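Side-chain contacts in RNA silencing suppressor p19 (Carnation Italian ringspot virus, PDB 6BJV), which suppresses RNA silencing in the plant host by binding short interfering RNAs as a homodimer that selects them by the length of their duplex: residues 101-106 with 125-130; 87-92 with 139-144; 121-126 with 131-136. One frame throughout, in Å; residues are numbered along the deposited sequence.

In the fold
The three contacts tie helix 130-144 and the strand before it to their surroundings. Interaction 3 is buried, made of apolar side chains on each other and on strand backbone, with no hydrogen bond across: helix 130-144 lies on strand 119-126, close to the dimer interface, while the other side of the strand meets the RNA. Interaction 2, also buried, uses a later part of the same helix, but what it brings to the loop between helices 80-87 and 92-99 is a lysine amine. It touches interaction 3 through Ser-140 and Ile-123. Interaction 1 sits at the surface, where the turn joining strand to helix meets the loop 101-106; it shares Gly-125 and Gly-126 with interaction 3 and is the smallest.

Interaction 1: 101-106 with 125-130; sequences RFLGAN and GGSRTL. With nucleotides of chain D.
Leu-103 lays both of its methyls against the CB of Ser-127, CD2 at 3.8 Å and CD1 at 3.9 Å, so the fork of the leucine straddles that one carbon. The CG of Leu-103 stands anti to its carbonyl carbon (chi1 -65°), which sends the branch out of the loop and over the turn that follows strand 119-126. CD1 of Leu-103 also comes within 4.5 Å of CD2 of Leu-130, a loose touch; Leu-130 goes on to pack against Asn-96 and Ala-99 of helix 92-99.

Farther along, Arg-128 stretches an extended chain past the turn until its NH2 lies 3.7 Å from the O of Ala-105. The oxygen approaches the guanidinium obliquely, and no hydrogen bond joins them.

The turn has its own internal lock. Gly-126 O accepts two bonds from Thr-129, one from N and one from OG1, each 2.8 Å long; the hydroxyl lies in the carbonyl plane, on a lone pair, with a C=O...OG1 angle of 139°. Thr-129 is at the N-cap position of helix 130-144, though its hydroxyl turns back to Gly-126 and does not cap the helix.

Gly-125 N lies 3.7 Å from the O2' of U12 of chain D, which places the end of the strand beside the RNA. Between loop and turn themselves there is apolar contact and one long, oblique approach of a guanidinium to a carbonyl oxygen; the hydrogen bonds that hold the turn here, to Ser-127 OG and Arg-128 N, come from Val-108 and Gln-107, just after the loop.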
loop_
_atom_site.group_PDB
_atom_site.type_symbol
_atom_site.label_atom_id
_atom_site.label_comp_id
_atom_site.label_asym_id
_atom_site.label_seq_id
_atom_site.Cartn_x
_atom_site.Cartn_y
_atom_site.Cartn_z
ATOM N N ARG A 101 7.618 -18.442 12.058
ATOM C CA ARG A 101 6.727 -19.340 12.776
ATOM C C ARG A 101 5.554 -19.824 11.934
ATOM O O ARG A 101 4.898 -20.799 12.317
ATOM C CB ARG A 101 6.191 -18.636 14.029
ATOM C CG ARG A 101 7.282 -18.097 14.949
ATOM C CD ARG A 101 7.565 -19.053 16.089
ATOM N NE ARG A 101 8.838 -18.773 16.749
ATOM C CZ ARG A 101 9.171 -19.202 17.963
ATOM N NH1 ARG A 101 8.320 -19.922 18.681
ATOM N NH2 ARG A 101 10.358 -18.902 18.470
ATOM N N PHE A 102 5.271 -19.172 10.802
ATOM C CA PHE A 102 4.109 -19.514 9.992
ATOM C C PHE A 102 4.441 -19.664 8.511
ATOM O O PHE A 102 3.522 -19.797 7.695
ATOM C CB PHE A 102 3.011 -18.456 10.160
ATOM C CG PHE A 102 2.832 -17.986 11.576
ATOM C CD1 PHE A 102 2.111 -18.741 12.487
ATOM C CD2 PHE A 102 3.379 -16.786 11.994
ATOM C CE1 PHE A 102 1.944 -18.307 13.789
ATOM C CE2 PHE A 102 3.215 -16.347 13.292
ATOM C CZ PHE A 102 2.498 -17.108 14.191
ATOM N N LEU A 103 5.718 -19.651 8.141
ATOM C CA LEU A 103 6.134 -19.741 6.749
ATOM C C LEU A 103 6.931 -21.016 6.524
ATOM O O LEU A 103 7.745 -21.408 7.365
ATOM C CB LEU A 103 6.974 -18.527 6.342
ATOM C CG LEU A 103 6.249 -17.181 6.345
ATOM C CD1 LEU A 103 7.234 -16.055 6.084
ATOM C CD2 LEU A 103 5.131 -17.159 5.312
ATOM N N GLY A 104 6.688 -21.656 5.384
ATOM C CA GLY A 104 7.393 -22.867 5.018
ATOM C C GLY A 104 8.283 -22.674 3.809
ATOM O O GLY A 104 8.895 -21.615 3.642
ATOM N N ALA A 105 8.366 -23.695 2.956
ATOM C CA ALA A 105 9.151 -23.606 1.732
ATOM C C ALA A 105 8.359 -22.986 0.588
ATOM O O ALA A 105 8.899 -22.177 -0.173
ATOM C CB ALA A 105 9.648 -24.994 1.326
ATOM N N ASN A 106 7.087 -23.354 0.452
ATOM C CA ASN A 106 6.246 -22.778 -0.588
ATOM C C ASN A 106 5.900 -21.336 -0.239
ATOM O O ASN A 106 5.443 -21.044 0.872
ATOM C CB ASN A 106 4.974 -23.606 -0.755
ATOM C CG ASN A 106 4.212 -23.770 0.544
ATOM O OD1 ASN A 106 4.582 -24.578 1.397
ATOM N ND2 ASN A 106 3.137 -23.005 0.702
ATOM N N GLY A 125 3.714 -8.565 -1.014
ATOM C CA GLY A 125 4.677 -9.300 -1.808
ATOM C C GLY A 125 4.812 -10.713 -1.292
ATOM O O GLY A 125 4.327 -11.061 -0.211
ATOM N N GLY A 126 5.484 -11.533 -2.095
ATOM C CA GLY A 126 5.702 -12.912 -1.707
ATOM C C GLY A 126 6.577 -13.015 -0.473
ATOM O O GLY A 126 7.443 -12.177 -0.222
ATOM N N SER A 127 6.344 -14.072 0.308
ATOM C CA SER A 127 7.074 -14.259 1.556
ATOM C C SER A 127 8.582 -14.327 1.345
ATOM O O SER A 127 9.337 -14.197 2.316
ATOM C CB SER A 127 6.592 -15.530 2.259
ATOM O OG SER A 127 6.767 -16.664 1.432
ATOM N N ARG A 128 9.040 -14.526 0.108
ATOM C CA ARG A 128 10.472 -14.536 -0.165
ATOM C C ARG A 128 11.068 -13.138 -0.211
ATOM O O ARG A 128 12.295 -13.000 -0.150
ATOM C CB ARG A 128 10.755 -15.253 -1.484
ATOM C CG ARG A 128 10.524 -16.751 -1.419
ATOM C CD ARG A 128 10.425 -17.369 -2.801
ATOM N NE ARG A 128 10.216 -18.811 -2.736
ATOM C CZ ARG A 128 9.787 -19.554 -3.751
ATOM N NH1 ARG A 128 9.509 -18.994 -4.922
ATOM N NH2 ARG A 128 9.628 -20.860 -3.594
ATOM N N THR A 129 10.236 -12.104 -0.329
ATOM C CA THR A 129 10.692 -10.721 -0.313
ATOM C C THR A 129 10.360 -10.028 1.003
ATOM O O THR A 129 10.308 -8.796 1.056
ATOM C CB THR A 129 10.084 -9.945 -1.484
ATOM O OG1 THR A 129 8.653 -9.986 -1.404
ATOM C CG2 THR A 129 10.537 -10.535 -2.815
ATOM N N LEU A 130 10.139 -10.800 2.071
ATOM C CA LEU A 130 9.739 -10.212 3.345
ATOM C C LEU A 130 10.769 -9.197 3.827
ATOM O O LEU A 130 10.420 -8.071 4.199
ATOM C CB LEU A 130 9.534 -11.311 4.387
ATOM C CG LEU A 130 9.088 -10.846 5.775
ATOM C CD1 LEU A 130 7.737 -10.143 5.713
ATOM C CD2 LEU A 130 9.033 -12.021 6.727
ATOM P P U D 12 -0.273 -6.683 -7.556
ATOM O OP1 U D 12 1.037 -6.274 -8.121
ATOM O OP2 U D 12 -1.349 -7.162 -8.460
ATOM O "O5'" U D 12 0.007 -7.807 -6.464
ATOM C "C5'" U D 12 0.854 -7.533 -5.360
ATOM C "C4'" U D 12 0.769 -8.601 -4.301
ATOM O "O4'" U D 12 -0.566 -8.642 -3.728
ATOM C "C3'" U D 12 1.006 -10.030 -4.757
ATOM O "O3'" U D 12 2.375 -10.336 -4.959
ATOM C "C2'" U D 12 0.348 -10.831 -3.642
ATOM O "O2'" U D 12 1.169 -10.869 -2.483
ATOM C "C1'" U D 12 -0.873 -9.966 -3.337
ATOM N N1 U D 12 -2.079 -10.424 -4.067
ATOM C C2 U D 12 -2.777 -11.492 -3.534
ATOM O O2 U D 12 -2.442 -12.060 -2.510
ATOM N N3 U D 12 -3.886 -11.873 -4.246
ATOM C C4 U D 12 -4.356 -11.307 -5.413
ATOM O O4 U D 12 -5.372 -11.765 -5.938
ATOM C C5 U D 12 -3.581 -10.208 -5.904
ATOM C C6 U D 12 -2.495 -9.817 -5.228
#

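Interaction 2: 87-92 with 139-144; sequences LGSWTG and RSKQEL
Lys-141 drives its amine into the bend of the loop 87-92, where NZ stops 3.3 Å from the CB of Ser-89. The segment that carries it starts at Arg-139, which faces the other way and forms a salt bridge through NH1 with Glu-143 of the second subunit.

At Lys-141 every torsion is near 180°, from CG anti to the backbone N (chi1 179°) onward, and the straight chain slides past the Trp-90 indole in the opposite direction. NZ ends 3.9 Å from NE1 of Trp-90, oblique to the ring, and 4.1 Å from CA of Leu-87. Its hydrogen bond goes to the O of Val-86, near the end of helix 80-87. Helix 130-144 and this connection lie side by side on the same face of the antiparallel sheet, and the lysine crosses from one to the other over Tyr-112 and Ile-114. Trp-90 packs edge-to-face with Trp-63 of that sheet. Glu-61 binds the hydroxyl of Ser-89, with weaker links to NZ and to Trp-90 NE1; its negative charge would probably steady the buried amine.

Next, Gln-142 runs past Leu-87 without closing to within 4.5 Å of any atom of it, and its NE2 is hydrogen-bonded to OE1 of Gln-146, while Leu-144 packs down onto Ile-114 and Phe-116 of the sheet.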
loop_
_atom_site.group_PDB
_atom_site.type_symbol
_atom_site.label_atom_id
_atom_site.label_comp_id
_atom_site.label_asym_id
_atom_site.label_seq_id
_atom_site.Cartn_x
_atom_site.Cartn_y
_atom_site.Cartn_z
ATOM N N LEU A 87 6.745 3.893 16.410
ATOM C CA LEU A 87 7.729 3.294 15.518
ATOM C C LEU A 87 8.343 2.036 16.114
ATOM O O LEU A 87 8.839 1.186 15.367
ATOM C CB LEU A 87 8.827 4.306 15.185
ATOM C CG LEU A 87 8.426 5.446 14.247
ATOM C CD1 LEU A 87 9.535 6.484 14.168
ATOM C CD2 LEU A 87 8.090 4.920 12.858
ATOM N N GLY A 88 8.321 1.899 17.438
ATOM C CA GLY A 88 8.729 0.680 18.098
ATOM C C GLY A 88 7.667 -0.392 18.147
ATOM O O GLY A 88 7.863 -1.418 18.804
ATOM N N SER A 89 6.536 -0.182 17.468
ATOM C CA SER A 89 5.479 -1.186 17.448
ATOM C C SER A 89 5.990 -2.523 16.933
ATOM O O SER A 89 5.528 -3.579 17.378
ATOM C CB SER A 89 4.317 -0.702 16.584
ATOM O OG SER A 89 3.240 -1.623 16.615
ATOM N N TRP A 90 6.930 -2.498 15.992
ATOM C CA TRP A 90 7.537 -3.712 15.468
ATOM C C TRP A 90 8.848 -3.337 14.798
ATOM O O TRP A 90 8.945 -2.289 14.158
ATOM C CB TRP A 90 6.613 -4.420 14.470
ATOM C CG TRP A 90 6.208 -3.555 13.318
ATOM C CD1 TRP A 90 5.048 -2.846 13.196
ATOM C CD2 TRP A 90 6.959 -3.304 12.123
ATOM N NE1 TRP A 90 5.031 -2.170 12.000
ATOM C CE2 TRP A 90 6.192 -2.433 11.323
ATOM C CE3 TRP A 90 8.205 -3.731 11.653
ATOM C CZ2 TRP A 90 6.630 -1.983 10.080
ATOM C CZ3 TRP A 90 8.638 -3.281 10.418
ATOM C CH2 TRP A 90 7.853 -2.416 9.647
ATOM N N THR A 91 9.848 -4.192 14.959
ATOM C CA THR A 91 11.142 -4.023 14.321
ATOM C C THR A 91 11.335 -5.112 13.270
ATOM O O THR A 91 10.470 -5.967 13.058
ATOM C CB THR A 91 12.267 -4.040 15.363
ATOM O OG1 THR A 91 13.538 -4.011 14.700
ATOM C CG2 THR A 91 12.187 -5.280 16.242
ATOM N N GLY A 92 12.483 -5.064 12.594
ATOM C CA GLY A 92 12.761 -6.048 11.561
ATOM C C GLY A 92 12.880 -7.456 12.111
ATOM O O GLY A 92 12.447 -8.421 11.475
ATOM N N ARG A 139 9.511 2.434 6.875
ATOM C CA ARG A 139 9.623 3.849 6.553
ATOM C C ARG A 139 8.380 4.384 5.859
ATOM O O ARG A 139 8.053 5.565 6.022
ATOM C CB ARG A 139 10.860 4.105 5.687
ATOM C CG ARG A 139 10.770 3.582 4.268
ATOM C CD ARG A 139 12.109 3.716 3.557
ATOM N NE ARG A 139 12.825 4.931 3.941
ATOM C CZ ARG A 139 12.448 6.166 3.620
ATOM N NH1 ARG A 139 11.345 6.370 2.912
ATOM N NH2 ARG A 139 13.171 7.203 4.021
ATOM N N SER A 140 7.675 3.548 5.091
ATOM C CA SER A 140 6.347 3.934 4.629
ATOM C C SER A 140 5.446 4.286 5.804
ATOM O O SER A 140 4.598 5.179 5.695
ATOM C CB SER A 140 5.725 2.808 3.804
ATOM O OG SER A 140 6.468 2.568 2.622
ATOM N N LYS A 141 5.617 3.595 6.933
ATOM C CA LYS A 141 4.912 3.955 8.156
ATOM C C LYS A 141 5.366 5.311 8.680
ATOM O O LYS A 141 4.584 6.019 9.324
ATOM C CB LYS A 141 5.136 2.870 9.210
ATOM C CG LYS A 141 4.470 3.124 10.550
ATOM C CD LYS A 141 4.870 2.057 11.556
ATOM C CE LYS A 141 4.172 2.253 12.886
ATOM N NZ LYS A 141 4.597 1.235 13.883
ATOM N N GLN A 142 6.617 5.690 8.414
ATOM C CA GLN A 142 7.136 6.958 8.913
ATOM C C GLN A 142 6.502 8.139 8.185
ATOM O O GLN A 142 6.037 9.093 8.818
ATOM C CB GLN A 142 8.659 6.993 8.767
ATOM C CG GLN A 142 9.319 8.205 9.408
ATOM C CD GLN A 142 10.796 8.310 9.080
ATOM O OE1 GLN A 142 11.339 7.494 8.334
ATOM N NE2 GLN A 142 11.455 9.322 9.635
ATOM N N GLU A 143 6.481 8.096 6.850
ATOM C CA GLU A 143 5.951 9.222 6.087
ATOM C C GLU A 143 4.460 9.412 6.340
ATOM O O GLU A 143 3.982 10.550 6.426
ATOM C CB GLU A 143 6.216 9.026 4.595
ATOM C CG GLU A 143 7.669 9.219 4.191
ATOM C CD GLU A 143 8.487 7.951 4.320
ATOM O OE1 GLU A 143 8.013 6.890 3.862
ATOM O OE2 GLU A 143 9.602 8.014 4.880
ATOM N N LEU A 144 3.708 8.315 6.457
ATOM C CA LEU A 144 2.274 8.429 6.701
ATOM C C LEU A 144 1.995 9.200 7.984
ATOM O O LEU A 144 1.042 9.985 8.053
ATOM C CB LEU A 144 1.638 7.040 6.765
ATOM C CG LEU A 144 0.132 7.006 7.052
ATOM C CD1 LEU A 144 -0.652 7.675 5.933
ATOM C CD2 LEU A 144 -0.346 5.580 7.261
#

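Interaction 3: 121-126 with 131-136. With nucleotides of chain D.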
loop_
_atom_site.group_PDB
_atom_site.type_symbol
_atom_site.label_atom_id
_atom_site.label_comp_id
_atom_site.label_asym_id
_atom_site.label_seq_id
_atom_site.Cartn_x
_atom_site.Cartn_y
_atom_site.Cartn_z
ATOM N N VAL A 121 -2.095 2.650 3.592
ATOM C CA VAL A 121 -0.914 2.252 2.837
ATOM C C VAL A 121 -0.673 0.772 3.091
ATOM O O VAL A 121 -0.650 0.331 4.247
ATOM C CB VAL A 121 0.323 3.079 3.232
ATOM C CG1 VAL A 121 1.525 2.688 2.376
ATOM C CG2 VAL A 121 0.029 4.564 3.103
ATOM N N THR A 122 -0.496 0.008 2.016
ATOM C CA THR A 122 -0.295 -1.430 2.113
ATOM C C THR A 122 0.942 -1.831 1.325
ATOM O O THR A 122 1.159 -1.358 0.205
ATOM C CB THR A 122 -1.515 -2.203 1.597
ATOM O OG1 THR A 122 -1.774 -1.845 0.235
ATOM C CG2 THR A 122 -2.742 -1.899 2.440
ATOM N N ILE A 123 1.747 -2.706 1.923
ATOM C CA ILE A 123 2.957 -3.241 1.308
ATOM C C ILE A 123 2.764 -4.745 1.185
ATOM O O ILE A 123 2.650 -5.442 2.201
ATOM C CB ILE A 123 4.211 -2.914 2.134
ATOM C CG1 ILE A 123 4.207 -1.446 2.583
ATOM C CG2 ILE A 123 5.469 -3.224 1.339
ATOM C CD1 ILE A 123 4.215 -0.438 1.453
ATOM N N SER A 124 2.723 -5.244 -0.049
ATOM C CA SER A 124 2.438 -6.648 -0.310
ATOM C C SER A 124 3.528 -7.261 -1.176
ATOM O O SER A 124 4.178 -6.576 -1.974
ATOM C CB SER A 124 1.077 -6.827 -1.003
ATOM O OG SER A 124 0.015 -6.400 -0.167
ATOM N N GLY A 125 3.714 -8.565 -1.014
ATOM C CA GLY A 125 4.677 -9.300 -1.808
ATOM C C GLY A 125 4.812 -10.713 -1.292
ATOM O O GLY A 125 4.327 -11.061 -0.211
ATOM N N GLY A 126 5.484 -11.533 -2.095
ATOM C CA GLY A 126 5.702 -12.912 -1.707
ATOM C C GLY A 126 6.577 -13.015 -0.473
ATOM O O GLY A 126 7.443 -12.177 -0.222
ATOM N N GLN A 131 12.049 -9.580 3.826
ATOM C CA GLN A 131 13.103 -8.652 4.224
ATOM C C GLN A 131 12.983 -7.324 3.491
ATOM O O GLN A 131 13.342 -6.275 4.039
ATOM C CB GLN A 131 14.473 -9.276 3.956
ATOM C CG GLN A 131 14.770 -9.490 2.479
ATOM C CD GLN A 131 15.924 -10.445 2.245
ATOM O OE1 GLN A 131 17.082 -10.116 2.503
ATOM N NE2 GLN A 131 15.611 -11.638 1.753
ATOM N N HIS A 132 12.478 -7.345 2.257
ATOM C CA HIS A 132 12.323 -6.117 1.487
ATOM C C HIS A 132 11.044 -5.378 1.868
ATOM O O HIS A 132 11.042 -4.145 1.956
ATOM C CB HIS A 132 12.335 -6.438 -0.008
ATOM C CG HIS A 132 13.501 -7.277 -0.432
ATOM N ND1 HIS A 132 13.501 -8.652 -0.338
ATOM C CD2 HIS A 132 14.708 -6.935 -0.942
ATOM C CE1 HIS A 132 14.656 -9.122 -0.778
ATOM N NE2 HIS A 132 15.406 -8.100 -1.149
ATOM N N LEU A 133 9.952 -6.110 2.099
ATOM C CA LEU A 133 8.725 -5.470 2.561
ATOM C C LEU A 133 8.965 -4.706 3.856
ATOM O O LEU A 133 8.400 -3.626 4.063
ATOM C CB LEU A 133 7.625 -6.513 2.758
ATOM C CG LEU A 133 7.322 -7.447 1.583
ATOM C CD1 LEU A 133 6.139 -8.341 1.916
ATOM C CD2 LEU A 133 7.061 -6.672 0.303
ATOM N N CYS A 134 9.805 -5.249 4.740
ATOM C CA CYS A 134 10.060 -4.604 6.024
ATOM C C CYS A 134 10.675 -3.224 5.831
ATOM O O CYS A 134 10.083 -2.207 6.212
ATOM C CB CYS A 134 10.971 -5.487 6.875
ATOM S SG CYS A 134 10.209 -7.042 7.382
ATOM N N GLU A 135 11.874 -3.170 5.245
ATOM C CA GLU A 135 12.532 -1.887 5.015
ATOM C C GLU A 135 11.603 -0.911 4.304
ATOM O O GLU A 135 11.615 0.292 4.589
ATOM C CB GLU A 135 13.813 -2.093 4.205
ATOM C CG GLU A 135 15.036 -2.476 5.039
ATOM C CD GLU A 135 14.920 -3.849 5.680
ATOM O OE1 GLU A 135 13.798 -4.396 5.730
ATOM O OE2 GLU A 135 15.955 -4.381 6.135
ATOM N N MET A 136 10.786 -1.412 3.376
ATOM C CA MET A 136 9.840 -0.552 2.677
ATOM C C MET A 136 8.632 -0.220 3.542
ATOM O O MET A 136 8.046 0.859 3.393
ATOM C CB MET A 136 9.383 -1.221 1.381
ATOM C CG MET A 136 8.513 -0.337 0.505
ATOM S SD MET A 136 9.389 1.132 -0.062
ATOM C CE MET A 136 8.033 2.115 -0.696
ATOM P P U D 12 -0.273 -6.683 -7.556
ATOM O OP1 U D 12 1.037 -6.274 -8.121
ATOM O OP2 U D 12 -1.349 -7.162 -8.460
ATOM O "O5'" U D 12 0.007 -7.807 -6.464
ATOM C "C5'" U D 12 0.854 -7.533 -5.360
ATOM C "C4'" U D 12 0.769 -8.601 -4.301
ATOM O "O4'" U D 12 -0.566 -8.642 -3.728
ATOM C "C3'" U D 12 1.006 -10.030 -4.757
ATOM O "O3'" U D 12 2.375 -10.336 -4.959
ATOM C "C2'" U D 12 0.348 -10.831 -3.642
ATOM O "O2'" U D 12 1.169 -10.869 -2.483
ATOM C "C1'" U D 12 -0.873 -9.966 -3.337
ATOM N N1 U D 12 -2.079 -10.424 -4.067
ATOM C C2 U D 12 -2.777 -11.492 -3.534
ATOM O O2 U D 12 -2.442 -12.060 -2.510
ATOM N N3 U D 12 -3.886 -11.873 -4.246
ATOM C C4 U D 12 -4.356 -11.307 -5.413
ATOM O O4 U D 12 -5.372 -11.765 -5.938
ATOM C C5 U D 12 -3.581 -10.208 -5.904
ATOM C C6 U D 12 -2.495 -9.817 -5.228
#
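Leu-133 and Ile-123 bring most of the buried surface here, and Met-136 adds a smaller share. Leu-133 projects from helix 130-144 down onto strand 119-126 with its CG anti to the carbonyl carbon (chi1 -53°), and its two methyls divide the strand between them. CD2 rests 3.7 Å from the O of Ser-124 and 3.9 Å from CG2 of Ile-123, while CD1 is set over the next residue, 3.8 Å from the N of Gly-125. The leucine therefore lies largely on peptide backbone at this end. Gly-125 has no side chain to stand in the way, and the isobutyl group settles close to the main chain.

Ile-123 answers from the strand. Its CG2 is the branch that does the touching: anti to the backbone N, it meets the leucine methyl and also comes 4.0 Å from the O of Leu-133. Ile-123 and Leu-133 pass alongside each other in opposite directions. One helical turn later Met-136 continues the row, its CG 4.3 Å from the same CG2, and Ala-137 and Ser-140 carry the cover of Ile-123 farther along the helix. Across the dimer interface, Val-119 of the second subunit packs on Leu-133 and Val-121 of that subunit on Ile-123.

Ser-124 points its CB away from the helix, and that carbon lies 3.7 Å from O4' of U12 of chain D.

The axes of the two segments run nearly antiparallel, at 166° and 8.7 Å apart. Strand, tight turn and helix packed back on its own sheet belong here to an alpha+beta fold built on an antiparallel sheet; residues 121-124 pair antiparallel with a strand of the second subunit, giving the continuous p19 dimer sheet whose opposite face receives the siRNA.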